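Local structure of DegV family protein (Thermus thermophilus, 2DT8) at residues A[6-11]-A[86-91]; A[229-234]-A[257-262]; A[223-228]-A[275-280]; A[28-33]-A[46-51]; A[175-180]-A[195-200]. The protein binds long-chain fatty acids, such as the palmitic acid held within it, and also coordinates a zinc ion. All coordinates share one frame; numbering follows the deposited sequence.

Contact 1. Residues A[6-11]-A[86-91]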
# COMPACT_ATOMS: atom_id res chain seq x y z
N VAL A 6 13.12 -6.94 -2.75
CA VAL A 6 12.18 -7.13 -3.84
C VAL A 6 10.79 -6.82 -3.28
O VAL A 6 10.49 -7.12 -2.12
CB VAL A 6 12.17 -8.59 -4.35
CG1 VAL A 6 11.02 -8.80 -5.35
CG2 VAL A 6 13.51 -8.92 -5.01
N THR A 7 9.97 -6.16 -4.08
CA THR A 7 8.60 -5.90 -3.67
C THR A 7 7.74 -6.00 -4.93
O THR A 7 8.24 -6.38 -5.99
CB THR A 7 8.46 -4.50 -2.99
OG1 THR A 7 7.13 -4.37 -2.44
CG2 THR A 7 8.72 -3.37 -3.98
N ASP A 8 6.45 -5.72 -4.81
CA ASP A 8 5.57 -5.76 -5.98
C ASP A 8 5.13 -4.33 -6.29
O ASP A 8 5.32 -3.42 -5.48
CB ASP A 8 4.38 -6.69 -5.73
CG ASP A 8 3.52 -6.24 -4.58
OD1 ASP A 8 2.78 -5.25 -4.77
OD2 ASP A 8 3.58 -6.85 -3.49
N SER A 9 4.53 -4.12 -7.46
CA SER A 9 4.14 -2.78 -7.88
C SER A 9 3.11 -2.09 -6.99
O SER A 9 3.02 -0.86 -7.00
CB SER A 9 3.64 -2.81 -9.33
OG SER A 9 2.44 -3.53 -9.45
N THR A 10 2.35 -2.85 -6.21
CA THR A 10 1.36 -2.22 -5.36
C THR A 10 1.97 -1.49 -4.17
O THR A 10 1.25 -0.88 -3.38
CB THR A 10 0.25 -3.20 -4.85
OG1 THR A 10 0.79 -4.11 -3.89
CG2 THR A 10 -0.35 -3.97 -6.02
N SER A 11 3.29 -1.55 -4.01
CA SER A 11 3.93 -0.82 -2.92
C SER A 11 3.91 0.68 -3.26
O SER A 11 4.20 1.53 -2.42
CB SER A 11 5.37 -1.31 -2.70
OG SER A 11 6.13 -1.30 -3.89
N LEU A 86 9.09 -8.17 0.20
CA LEU A 86 7.99 -7.55 0.96
C LEU A 86 6.77 -7.33 0.06
O LEU A 86 6.86 -6.77 -1.03
CB LEU A 86 8.44 -6.21 1.54
CG LEU A 86 9.14 -6.30 2.90
CD1 LEU A 86 10.33 -7.23 2.83
CD2 LEU A 86 9.56 -4.91 3.35
N HIS A 87 5.63 -7.81 0.59
CA HIS A 87 4.42 -7.66 -0.19
C HIS A 87 3.01 -7.30 0.39
O HIS A 87 2.79 -7.38 1.59
CB HIS A 87 4.23 -9.03 -0.88
CG HIS A 87 5.42 -9.27 -1.78
ND1 HIS A 87 5.60 -8.63 -2.96
CD2 HIS A 87 6.49 -10.15 -1.58
CE1 HIS A 87 6.75 -9.10 -3.46
NE2 HIS A 87 7.31 -10.01 -2.66
N ILE A 88 2.12 -6.91 -0.54
CA ILE A 88 0.81 -6.50 -0.07
C ILE A 88 0.23 -7.68 0.70
O ILE A 88 0.54 -8.85 0.46
CB ILE A 88 0.03 -6.25 -1.38
CG1 ILE A 88 -1.45 -6.03 -1.05
CG2 ILE A 88 0.19 -7.42 -2.38
CD1 ILE A 88 -2.25 -5.49 -2.25
N SER A 89 -0.66 -7.33 1.61
CA SER A 89 -1.38 -8.27 2.45
C SER A 89 -1.87 -9.54 1.75
O SER A 89 -2.50 -9.48 0.69
CB SER A 89 -2.60 -7.57 3.06
OG SER A 89 -3.40 -8.49 3.77
N GLY A 90 -1.58 -10.68 2.37
CA GLY A 90 -2.02 -11.95 1.83
C GLY A 90 -3.53 -12.17 1.77
O GLY A 90 -4.03 -13.08 1.12
N LYS A 91 -4.22 -11.28 2.50
CA LYS A 91 -5.66 -11.39 2.51
C LYS A 91 -6.35 -10.51 1.43
O LYS A 91 -7.54 -10.55 1.15
CB LYS A 91 -6.27 -10.84 3.85
CG LYS A 91 -5.72 -11.54 5.08
CD LYS A 91 -6.43 -12.86 5.29
CE LYS A 91 -5.92 -13.60 6.51
NZ LYS A 91 -6.07 -15.07 6.32
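Asp8 and His87 meet through a His-carboxylate hydrogen bond in which His87 ND1 donates to Asp8 OD2 over 2.7 Å. The acceptor lies in the ring plane and uses its anti lone pair, and the carboxylate is turned only 18° from the imidazole. The same oxygen takes a longer bond on its syn side from Ile88 N, at 3.3 Å from Asp8 OD2. With CG between the backbone N and the carbonyl carbon (chi1 62°), the carboxylate stands between the two segments. The other oxygen, OD1, closes an Asx turn by accepting from Thr10 N. Thr10 OG1 rests against Ile88 CB.

Behind this pair the backbones run parallel: Leu86 N donates to Val6 O at 2.9 Å, while Thr7 OG1 reaches Leu86 O at 2.8 Å. Ser85 OG bonds to His87 NE2, and Ile88 touches the bound palmitic acid.

An alanine in place of Asp8 would probably leave His87 ND1 and Ile88 N without their acceptor and the Thr10 turn without its anchor. One oxygen thus grips the end of strand 82-87 by two donors, while the other secures the turn that follows Asp8, and the carboxylate charge would be expected to favour a proton on ND1.

Contact 2. Residues A[229-234]-A[257-262]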
# COMPACT_ATOMS: atom_id res chain seq x y z
N PHE A 229 1.27 9.84 2.35
CA PHE A 229 -0.06 10.19 1.88
C PHE A 229 -0.33 9.67 0.48
O PHE A 229 0.55 9.65 -0.37
CB PHE A 229 -0.19 11.72 1.89
CG PHE A 229 -0.09 12.31 3.27
CD1 PHE A 229 1.15 12.51 3.87
CD2 PHE A 229 -1.24 12.61 3.99
CE1 PHE A 229 1.24 13.00 5.17
CE2 PHE A 229 -1.16 13.10 5.29
CZ PHE A 229 0.08 13.30 5.88
N LEU A 230 -1.57 9.27 0.26
CA LEU A 230 -1.99 8.67 -1.00
C LEU A 230 -3.33 9.20 -1.51
O LEU A 230 -4.21 9.58 -0.75
CB LEU A 230 -2.16 7.16 -0.80
CG LEU A 230 -0.88 6.42 -0.38
CD1 LEU A 230 -1.23 5.12 0.33
CD2 LEU A 230 -0.03 6.17 -1.63
N TYR A 231 -3.40 9.26 -2.85
CA TYR A 231 -4.65 9.70 -3.45
C TYR A 231 -4.92 9.21 -4.87
O TYR A 231 -4.04 8.71 -5.56
CB TYR A 231 -4.67 11.25 -3.65
CG TYR A 231 -3.65 11.64 -4.67
CD1 TYR A 231 -2.32 11.77 -4.29
CD2 TYR A 231 -4.03 11.87 -5.99
CE1 TYR A 231 -1.37 12.14 -5.23
CE2 TYR A 231 -3.07 12.25 -6.93
CZ TYR A 231 -1.75 12.39 -6.55
OH TYR A 231 -0.79 12.75 -7.48
N SER A 232 -6.20 9.38 -5.25
CA SER A 232 -6.56 8.98 -6.59
C SER A 232 -7.55 10.12 -6.83
O SER A 232 -8.34 10.49 -5.97
CB SER A 232 -7.42 7.65 -6.78
OG SER A 232 -8.67 7.81 -6.11
N GLY A 233 -7.42 10.68 -8.04
CA GLY A 233 -8.35 11.74 -8.40
C GLY A 233 -7.57 13.07 -8.27
O GLY A 233 -6.38 13.09 -8.59
N ASP A 234 -8.24 14.01 -7.71
CA ASP A 234 -7.45 15.23 -7.52
C ASP A 234 -6.87 15.35 -6.11
O ASP A 234 -7.49 14.96 -5.12
CB ASP A 234 -8.29 16.48 -7.78
CG ASP A 234 -9.23 16.80 -6.66
OD1 ASP A 234 -10.01 15.91 -6.26
OD2 ASP A 234 -9.21 17.95 -6.17
N VAL A 257 4.14 12.04 -0.52
CA VAL A 257 2.84 11.99 -1.17
C VAL A 257 2.98 11.36 -2.55
O VAL A 257 3.86 11.72 -3.32
CB VAL A 257 2.24 13.41 -1.38
CG1 VAL A 257 0.82 13.32 -1.94
CG2 VAL A 257 2.26 14.17 -0.07
N ASN A 258 2.12 10.39 -2.85
CA ASN A 258 2.15 9.75 -4.16
C ASN A 258 0.75 9.36 -4.53
O ASN A 258 -0.14 9.23 -3.67
CB ASN A 258 3.05 8.50 -4.17
CG ASN A 258 3.42 8.04 -5.59
OD1 ASN A 258 3.28 8.79 -6.56
ND2 ASN A 258 3.90 6.81 -5.71
N GLU A 259 0.54 9.18 -5.82
CA GLU A 259 -0.75 8.72 -6.31
C GLU A 259 -0.76 7.21 -6.09
O GLU A 259 0.28 6.55 -6.06
CB GLU A 259 -0.88 9.02 -7.81
CG GLU A 259 -2.20 8.55 -8.39
CD GLU A 259 -2.42 8.99 -9.83
OE1 GLU A 259 -1.45 9.36 -10.52
OE2 GLU A 259 -3.59 8.94 -10.27
N LEU A 260 -1.96 6.67 -5.91
CA LEU A 260 -2.15 5.23 -5.78
C LEU A 260 -1.86 4.62 -7.14
O LEU A 260 -2.05 5.26 -8.18
CB LEU A 260 -3.61 4.92 -5.46
CG LEU A 260 -4.15 5.25 -4.08
CD1 LEU A 260 -5.66 5.07 -4.08
CD2 LEU A 260 -3.50 4.33 -3.06
N GLY A 261 -1.40 3.38 -7.14
CA GLY A 261 -1.18 2.70 -8.41
C GLY A 261 -2.52 2.27 -8.99
O GLY A 261 -3.54 2.22 -8.29
N ALA A 262 -2.51 1.95 -10.28
CA ALA A 262 -3.73 1.53 -10.96
C ALA A 262 -4.29 0.25 -10.34
O ALA A 262 -5.51 0.08 -10.27
CB ALA A 262 -3.44 1.31 -12.43
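Asn258 gives its backbone N-H to Phe229 O at 3.0 Å, the first of three bonds that zip two parallel strand ends together. The second, from Tyr231 N to Asn258 O at 3.4 Å, is weak. The third runs from Leu260 N to Tyr231 O at 2.9 Å, carrying the pairing one residue beyond strand 257-259. The strand axes diverge by 24°, and CA-H...O contacts, such as Leu230 CA to Asn258 O, accompany the N-H bonds. This is the strand pair of a beta-alpha-beta crossover, with helix 236-247 as the connection.

The aromatic contact belongs to Tyr231. Chi1 of 66° puts CG between the backbone N and the carbonyl carbon, and the ring lies across Glu259, whose CA makes a CH-pi contact 3.9 Å from the ring centroid, offset toward the rim. Glu259 CB sits 3.7 Å from Tyr231 CZ. An alanine in place of Tyr231 would probably uncover Glu259 CA and CB and leave Val257 CG1 without its aromatic neighbour.

Apolar contacts fill in the two sheet faces. Phe229 CB meets Val257 CG2 at 4.0 Å, on the face that Tyr231 shares. On the face of Leu230, that residue's CB packs against Leu260 CD2 at 3.9 Å, the two side chains crossing at about a right angle, and Leu230 also touches the palmitic acid. Asn258, on this face too, bonds through ND2 to Asp12 O.

The pairing thus turns Leu230 to the palmitic acid on one face and lays an aromatic ring over its strand neighbour on the other, while the buried Glu259 O finds no partner in the model.

Contact 3. Residues A[223-228]-A[275-280]; sequences KRIRAY and FYAYSL
Tyr278 lies side by side with Arg226, its ring carrying Arg226 CB over one face while both chains point the same way. The arginine is extended from CG to NE, which brings Arg226 CD within 3.3 Å of Tyr278 OH. Beyond it, Arg226 NH1 donates to Tyr278 OH at 2.9 Å, almost in the guanidinium plane, and that plane stands at 89° to the ring. Leu280 then covers one face of the group: its CD1 lies offset toward the rim, 3.6 Å from Arg226 NH1. Salt bridges from Arg226 NH1 to Glu131 and from its NE to Glu253 fix the rotation of this flat group further.

Leu280 serves a second arginine as well, since its CG lies over the centre of the Arg224 guanidinium, whose NH2 forms a salt bridge with Glu253. A water links Tyr278 OH, 2.6 Å away, to Tyr228 OH, and sits in the plane of the Tyr278 ring at its edge. Tyr228 CE1 and Tyr278 CE1 are 4.0 Å apart.

Beneath these side chains the backbones form an antiparallel pair. Arg226 and Tyr278 are a hydrogen-bonded pair, with Arg226 N to Tyr278 O at 2.9 Å and the return bond from Tyr278 N at 3.1 Å to Arg226 O. In the adjacent non-hydrogen-bonded pair, Ala227 and Ala277 oppose each other with small side chains on the other face.

Strand 225-231 is flanked by 273-279 and 252-259 in a four-stranded sheet; helix 120-135 covers the face of Tyr228 and Tyr278, and helix 204-219 the face of Ile225.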
# COMPACT_ATOMS: atom_id res chain seq x y z
N LYS A 223 8.08 10.15 19.31
CA LYS A 223 8.93 11.32 19.08
C LYS A 223 9.29 11.63 17.63
O LYS A 223 9.87 12.68 17.34
CB LYS A 223 10.23 11.19 19.86
CG LYS A 223 10.07 11.31 21.34
CD LYS A 223 11.40 11.06 22.01
CE LYS A 223 11.53 11.94 23.23
NZ LYS A 223 12.81 11.66 23.92
N ARG A 224 9.18 10.50 16.79
CA ARG A 224 9.51 10.61 15.38
C ARG A 224 8.48 9.84 14.59
O ARG A 224 8.37 8.61 14.73
CB ARG A 224 10.89 10.02 15.10
CG ARG A 224 12.04 10.66 15.85
CD ARG A 224 13.35 9.96 15.49
NE ARG A 224 13.65 10.08 14.07
CZ ARG A 224 14.61 9.41 13.44
NH1 ARG A 224 15.38 8.55 14.11
NH2 ARG A 224 14.81 9.60 12.14
N ILE A 225 7.72 10.54 13.77
CA ILE A 225 6.69 9.90 12.97
C ILE A 225 6.94 10.17 11.49
O ILE A 225 7.30 11.28 11.11
CB ILE A 225 5.29 10.44 13.32
CG1 ILE A 225 4.99 10.17 14.80
CG2 ILE A 225 4.24 9.82 12.40
CD1 ILE A 225 3.77 10.90 15.34
N ARG A 226 6.77 9.14 10.67
CA ARG A 226 6.90 9.25 9.22
C ARG A 226 5.53 8.92 8.64
O ARG A 226 4.94 7.89 8.98
CB ARG A 226 7.96 8.28 8.69
CG ARG A 226 9.39 8.66 9.10
CD ARG A 226 10.39 7.58 8.73
NE ARG A 226 11.76 8.03 8.94
CZ ARG A 226 12.83 7.24 8.87
NH1 ARG A 226 12.70 5.95 8.59
NH2 ARG A 226 14.04 7.76 9.06
N ALA A 227 5.03 9.81 7.79
CA ALA A 227 3.71 9.63 7.19
C ALA A 227 3.79 9.53 5.66
O ALA A 227 4.63 10.13 5.01
CB ALA A 227 2.81 10.78 7.59
N TYR A 228 2.82 8.76 5.14
CA TYR A 228 2.82 8.55 3.71
C TYR A 228 1.37 8.78 3.18
O TYR A 228 0.45 8.05 3.51
CB TYR A 228 3.31 7.11 3.42
CG TYR A 228 4.69 6.96 3.95
CD1 TYR A 228 4.88 6.70 5.30
CD2 TYR A 228 5.79 7.11 3.11
CE1 TYR A 228 6.17 6.59 5.81
CE2 TYR A 228 7.07 7.01 3.62
CZ TYR A 228 7.26 6.75 4.97
OH TYR A 228 8.54 6.66 5.49
N PHE A 275 -3.69 8.21 4.42
CA PHE A 275 -2.27 8.14 4.68
C PHE A 275 -1.91 6.98 5.60
O PHE A 275 -2.71 6.51 6.40
CB PHE A 275 -1.50 9.41 5.13
CG PHE A 275 -1.91 9.78 6.52
CD1 PHE A 275 -3.11 10.46 6.73
CD2 PHE A 275 -1.09 9.47 7.59
CE1 PHE A 275 -3.47 10.83 8.01
CE2 PHE A 275 -1.46 9.85 8.88
CZ PHE A 275 -2.66 10.53 9.09
N TYR A 276 -0.66 6.52 5.41
CA TYR A 276 -0.19 5.46 6.28
C TYR A 276 0.87 6.20 7.10
O TYR A 276 1.36 7.26 6.74
CB TYR A 276 0.60 4.45 5.38
CG TYR A 276 -0.14 3.17 5.27
CD1 TYR A 276 -0.03 2.21 6.27
CD2 TYR A 276 -0.94 2.91 4.15
CE1 TYR A 276 -0.72 1.01 6.17
CE2 TYR A 276 -1.62 1.71 4.05
CZ TYR A 276 -1.51 0.76 5.05
OH TYR A 276 -2.20 -0.44 4.96
N ALA A 277 1.17 5.56 8.25
CA ALA A 277 2.18 6.16 9.10
C ALA A 277 2.89 5.19 10.23
O ALA A 277 2.26 4.19 10.55
CB ALA A 277 1.77 7.40 10.04
N TYR A 278 4.12 5.45 10.66
CA TYR A 278 4.75 4.62 11.69
C TYR A 278 5.73 5.51 12.41
O TYR A 278 5.99 6.64 11.97
CB TYR A 278 5.46 3.38 11.13
CG TYR A 278 6.76 3.64 10.40
CD1 TYR A 278 6.77 3.95 9.04
CD2 TYR A 278 7.98 3.54 11.06
CE1 TYR A 278 7.95 4.15 8.36
CE2 TYR A 278 9.19 3.75 10.38
CZ TYR A 278 9.16 4.05 9.03
OH TYR A 278 10.33 4.28 8.35
N SER A 279 6.25 5.04 13.53
CA SER A 279 7.20 5.82 14.31
C SER A 279 8.46 5.03 14.58
O SER A 279 8.48 3.80 14.42
CB SER A 279 6.57 6.26 15.63
OG SER A 279 6.29 5.15 16.46
N LEU A 280 9.51 5.73 14.97
CA LEU A 280 10.78 5.08 15.26
C LEU A 280 11.59 5.87 16.27
O LEU A 280 11.13 6.96 16.68
CB LEU A 280 11.59 4.89 13.98
CG LEU A 280 12.11 6.14 13.24
CD1 LEU A 280 13.11 5.70 12.19
CD2 LEU A 280 10.97 6.91 12.61
OXT LEU A 280 12.68 5.38 16.64
O HOH W 1 8.91 7.59 18.04
O HOH W 2 10.07 4.33 5.78

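Contact 4. Residues A[28-33]-A[46-51]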
# COMPACT_ATOMS: atom_id res chain seq x y z
N LEU A 28 2.17 -6.09 -11.01
CA LEU A 28 0.85 -6.71 -10.98
C LEU A 28 0.18 -6.11 -12.22
O LEU A 28 0.72 -5.19 -12.86
CB LEU A 28 0.07 -6.38 -9.71
CG LEU A 28 0.31 -7.43 -8.61
CD1 LEU A 28 1.63 -7.15 -7.88
CD2 LEU A 28 -0.85 -7.46 -7.63
N TYR A 29 -1.00 -6.62 -12.57
CA TYR A 29 -1.69 -6.20 -13.78
C TYR A 29 -3.12 -5.79 -13.59
O TYR A 29 -3.81 -6.25 -12.68
CB TYR A 29 -1.65 -7.32 -14.81
CG TYR A 29 -0.30 -7.95 -14.97
CD1 TYR A 29 0.14 -8.94 -14.08
CD2 TYR A 29 0.56 -7.54 -15.98
CE1 TYR A 29 1.42 -9.48 -14.19
CE2 TYR A 29 1.84 -8.08 -16.10
CZ TYR A 29 2.26 -9.05 -15.20
OH TYR A 29 3.52 -9.58 -15.33
N VAL A 30 -3.56 -4.92 -14.49
CA VAL A 30 -4.92 -4.44 -14.53
C VAL A 30 -5.54 -5.00 -15.81
O VAL A 30 -4.97 -4.89 -16.89
CB VAL A 30 -4.97 -2.90 -14.59
CG1 VAL A 30 -6.41 -2.44 -14.71
CG2 VAL A 30 -4.32 -2.31 -13.35
N ASN A 31 -6.72 -5.60 -15.66
CA ASN A 31 -7.47 -6.17 -16.77
C ASN A 31 -8.60 -5.19 -17.06
O ASN A 31 -9.49 -4.99 -16.23
CB ASN A 31 -8.03 -7.54 -16.37
CG ASN A 31 -6.95 -8.47 -15.86
OD1 ASN A 31 -5.93 -8.67 -16.52
ND2 ASN A 31 -7.16 -9.04 -14.67
N LEU A 32 -8.53 -4.56 -18.24
CA LEU A 32 -9.50 -3.55 -18.64
C LEU A 32 -9.55 -3.48 -20.17
O LEU A 32 -8.57 -3.74 -20.86
CB LEU A 32 -9.07 -2.19 -18.08
CG LEU A 32 -10.02 -1.01 -18.27
CD1 LEU A 32 -11.18 -1.13 -17.31
CD2 LEU A 32 -9.27 0.29 -18.02
N SER A 33 -10.76 -3.11 -20.64
CA SER A 33 -10.91 -3.01 -22.08
C SER A 33 -10.53 -4.27 -22.88
O SER A 33 -10.12 -4.22 -24.03
CB SER A 33 -10.08 -1.90 -22.74
OG SER A 33 -10.26 -0.67 -22.06
N THR A 46 -6.80 7.32 -13.42
CA THR A 46 -7.67 8.21 -14.18
C THR A 46 -8.23 7.53 -15.42
O THR A 46 -9.42 7.67 -15.73
CB THR A 46 -6.90 9.49 -14.60
OG1 THR A 46 -6.56 10.23 -13.43
CG2 THR A 46 -7.76 10.36 -15.52
N GLU A 47 -7.39 6.77 -16.12
CA GLU A 47 -7.84 6.06 -17.32
C GLU A 47 -8.88 5.01 -16.98
O GLU A 47 -9.86 4.85 -17.71
CB GLU A 47 -6.65 5.41 -18.03
CG GLU A 47 -5.75 6.44 -18.70
CD GLU A 47 -4.45 5.85 -19.21
OE1 GLU A 47 -3.81 5.08 -18.47
OE2 GLU A 47 -4.08 6.17 -20.35
N ILE A 48 -8.66 4.28 -15.89
CA ILE A 48 -9.60 3.26 -15.47
C ILE A 48 -10.97 3.87 -15.16
O ILE A 48 -12.00 3.37 -15.62
CB ILE A 48 -9.08 2.55 -14.21
CG1 ILE A 48 -7.89 1.67 -14.59
CG2 ILE A 48 -10.20 1.73 -13.55
CD1 ILE A 48 -7.08 1.18 -13.40
N PHE A 49 -10.98 4.96 -14.39
CA PHE A 49 -12.25 5.57 -14.03
C PHE A 49 -13.00 6.19 -15.21
O PHE A 49 -14.22 6.27 -15.24
CB PHE A 49 -12.05 6.57 -12.89
CG PHE A 49 -11.37 5.96 -11.68
CD1 PHE A 49 -11.67 4.65 -11.30
CD2 PHE A 49 -10.44 6.67 -10.95
CE1 PHE A 49 -11.04 4.06 -10.20
CE2 PHE A 49 -9.80 6.09 -9.84
CZ PHE A 49 -10.10 4.78 -9.47
N GLN A 50 -12.17 6.65 -16.17
CA GLN A 50 -12.78 7.23 -17.35
C GLN A 50 -13.53 6.17 -18.15
O GLN A 50 -14.58 6.42 -18.73
CB GLN A 50 -11.70 7.77 -18.35
CG GLN A 50 -12.28 8.23 -19.69
CD GLN A 50 -11.22 8.44 -20.77
OE1 GLN A 50 -11.55 8.70 -21.92
NE2 GLN A 50 -9.95 8.32 -20.39
N LYS A 51 -12.91 4.98 -18.16
CA LYS A 51 -13.56 3.89 -18.87
C LYS A 51 -14.87 3.42 -18.19
O LYS A 51 -15.89 3.13 -18.84
CB LYS A 51 -12.66 2.58 -18.97
CG LYS A 51 -11.45 2.74 -19.88
CD LYS A 51 -11.85 3.04 -21.31
CE LYS A 51 -10.64 2.98 -22.24
NZ LYS A 51 -11.00 3.35 -23.63
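Val30 and Ile48 reach toward each other tip to tip, in a helix-on-sheet packing where helix 45-53 lies against strand 24-32, the first arm of a hairpin with strand 35-38. The axes of strand 29-32 and helix 46-51 pass 10.6 Å apart and run only 21° from parallel, a spacing bridged by branched aliphatic side chains.

At the tips, Val30 CG1 and Ile48 CD1 are 3.9 Å apart. Val30 CG1 stands anti to its backbone N, whereas Ile48 sends CG1 out anti to its own carbonyl carbon, leaving CG2 as the branch anti to N. Leu32, two residues along the same strand, is the central piece. Its CG lies anti to the backbone N (chi1 -174°), and its CD2 does all the touching: it comes 3.9 Å from both CA and CG1 of Ile48, and 3.8 Å from Lys51 CG. One methyl thus rests at once on the helix backbone and on two side chains a turn apart.

Ile43 and Pro59 add to the packing round Ile48, and Ala262 of helix 262-268 touches both Val30 and Ile48, which adds a second helix to the packing. Toward the surface the character changes. Lys51 bends at chi2 (-62°), turning CD from the line of CB and CG, and the rest of the chain runs on extended past Ser33. There Ser33 OG lies 3.7 Å from Lys51 CE and 4.1 Å from CD.

Contact 5. Residues A[175-180]-A[195-200]; sequences QAFLGT and VEAAGR
Phe177 enters the contact with its CB directed at strand 194-201, and chi1 of -71° sets CG anti to the carbonyl carbon, beside the backbone N. From there the ring slides between two residues of the strand. CG comes no nearer than 4.1 Å to Arg200 CD. Over one face the packing tightens: CD1 and CE1 lie 3.6 and 3.5 Å from that same Arg200 CD. The arginine covers this face with its hydrocarbon part, and Arg200 CG makes a CH-pi contact 3.7 Å from the Phe177 centroid. On the opposite face sits Ala197, whose CB is 3.4 Å from the tip atom CZ. CE2 comes within 3.3 Å of Gly199 O. The ring is thus sandwiched between an alanine methyl and an arginine chain.

Arg200 bends at chi3, and its guanidinium ends up only 4° from parallel to the Phe177 plane, displaced toward Thr180. Thr180 is itself tied back to its own loop, its OG1 donating to Ala176 O at 2.7 Å.

The strand carries a classic beta bulge here, Ala198 and Gly199 both facing Val187. Gly199 has backbone angles at which a CB would collide with the carbonyl of Ala198.

Segment 175-180 belongs to the loop that follows helix 163-168 and leads into strand 185-191. It folds back over the two-stranded antiparallel sheet of 185-191 and 194-201, where Phe177 also packs on Pro186 and Leu188 of the first strand and on Leu162 from the loop before helix 163-168.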
# COMPACT_ATOMS: atom_id res chain seq x y z
N GLN A 175 -18.06 -3.56 4.65
CA GLN A 175 -19.36 -4.00 4.18
C GLN A 175 -20.45 -3.52 5.14
O GLN A 175 -21.60 -3.37 4.74
CB GLN A 175 -19.40 -5.52 4.10
CG GLN A 175 -20.69 -6.06 3.53
CD GLN A 175 -20.44 -6.75 2.23
OE1 GLN A 175 -20.59 -6.17 1.15
NE2 GLN A 175 -20.03 -8.01 2.31
N ALA A 176 -20.07 -3.29 6.39
CA ALA A 176 -21.02 -2.83 7.40
C ALA A 176 -21.59 -1.46 7.02
O ALA A 176 -22.65 -1.06 7.50
CB ALA A 176 -20.35 -2.76 8.77
N PHE A 177 -20.88 -0.73 6.16
CA PHE A 177 -21.34 0.59 5.75
C PHE A 177 -22.25 0.55 4.53
O PHE A 177 -22.92 1.53 4.23
CB PHE A 177 -20.16 1.52 5.45
CG PHE A 177 -19.38 1.95 6.67
CD1 PHE A 177 -19.95 1.89 7.94
CD2 PHE A 177 -18.09 2.45 6.54
CE1 PHE A 177 -19.24 2.32 9.06
CE2 PHE A 177 -17.37 2.89 7.65
CZ PHE A 177 -17.95 2.82 8.92
N LEU A 178 -22.26 -0.57 3.82
CA LEU A 178 -23.08 -0.66 2.61
C LEU A 178 -24.52 -0.30 2.92
O LEU A 178 -25.09 0.60 2.29
CB LEU A 178 -23.03 -2.07 2.03
CG LEU A 178 -21.72 -2.50 1.36
CD1 LEU A 178 -21.89 -3.89 0.78
CD2 LEU A 178 -21.36 -1.52 0.26
N GLY A 179 -25.10 -0.99 3.89
CA GLY A 179 -26.48 -0.73 4.25
C GLY A 179 -26.71 0.24 5.42
O GLY A 179 -27.75 0.24 6.06
N THR A 180 -25.68 1.08 5.60
CA THR A 180 -25.76 2.00 6.72
C THR A 180 -25.07 3.35 6.48
O THR A 180 -25.19 4.28 7.26
CB THR A 180 -25.19 1.46 7.97
OG1 THR A 180 -23.77 1.34 7.84
CG2 THR A 180 -25.75 0.12 8.42
N VAL A 195 -9.42 -4.92 5.24
CA VAL A 195 -10.08 -3.62 5.36
C VAL A 195 -11.15 -3.69 6.45
O VAL A 195 -11.87 -4.69 6.56
CB VAL A 195 -10.73 -3.21 4.02
CG1 VAL A 195 -11.57 -1.95 4.20
CG2 VAL A 195 -9.63 -2.96 2.98
N GLU A 196 -11.23 -2.64 7.26
CA GLU A 196 -12.22 -2.58 8.32
C GLU A 196 -12.79 -1.17 8.40
O GLU A 196 -12.17 -0.21 7.93
CB GLU A 196 -11.60 -2.94 9.67
CG GLU A 196 -11.03 -4.36 9.78
CD GLU A 196 -12.09 -5.46 9.68
OE1 GLU A 196 -13.30 -5.15 9.76
OE2 GLU A 196 -11.70 -6.64 9.54
N ALA A 197 -13.96 -1.05 8.99
CA ALA A 197 -14.61 0.25 9.13
C ALA A 197 -13.97 1.03 10.27
O ALA A 197 -13.57 0.45 11.28
CB ALA A 197 -16.10 0.06 9.39
N ALA A 198 -13.89 2.35 10.10
CA ALA A 198 -13.31 3.22 11.11
C ALA A 198 -14.04 4.55 11.22
O ALA A 198 -13.42 5.60 11.37
CB ALA A 198 -11.84 3.47 10.80
N GLY A 199 -15.36 4.51 11.11
CA GLY A 199 -16.15 5.73 11.26
C GLY A 199 -16.78 6.28 10.00
O GLY A 199 -16.48 5.85 8.88
N ARG A 200 -17.67 7.25 10.19
CA ARG A 200 -18.38 7.92 9.10
C ARG A 200 -18.57 9.38 9.50
O ARG A 200 -18.73 9.68 10.68
CB ARG A 200 -19.75 7.28 8.87
CG ARG A 200 -19.70 5.88 8.31
CD ARG A 200 -21.07 5.25 8.38
NE ARG A 200 -21.53 5.13 9.76
CZ ARG A 200 -22.72 4.67 10.11
NH1 ARG A 200 -23.58 4.27 9.18
NH2 ARG A 200 -23.06 4.60 11.39

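From the N terminus, contact 1 closes the longest loop, joining strands 3-8 and 82-87. Within that loop lies contact 4, which seats helix 45-53 on strand 24-32; Leu28 packs on Asp8 and Thr10, so the two meet in one sheet. Contact 5 follows in series and pins a loop to the strand 194-201 hairpin, touching none of the others. Contact 3 then opens at 223-228 and closes at the C terminus, enclosing contact 2, with which it shares strand 225-231. No two loops cross. The two halves nevertheless meet where Ala262 of contact 2 packs on Val30 and Ile48 of contact 4, and all five contacts bring residues of their segments, among them Leu28 and Val195, to the palmitic acid.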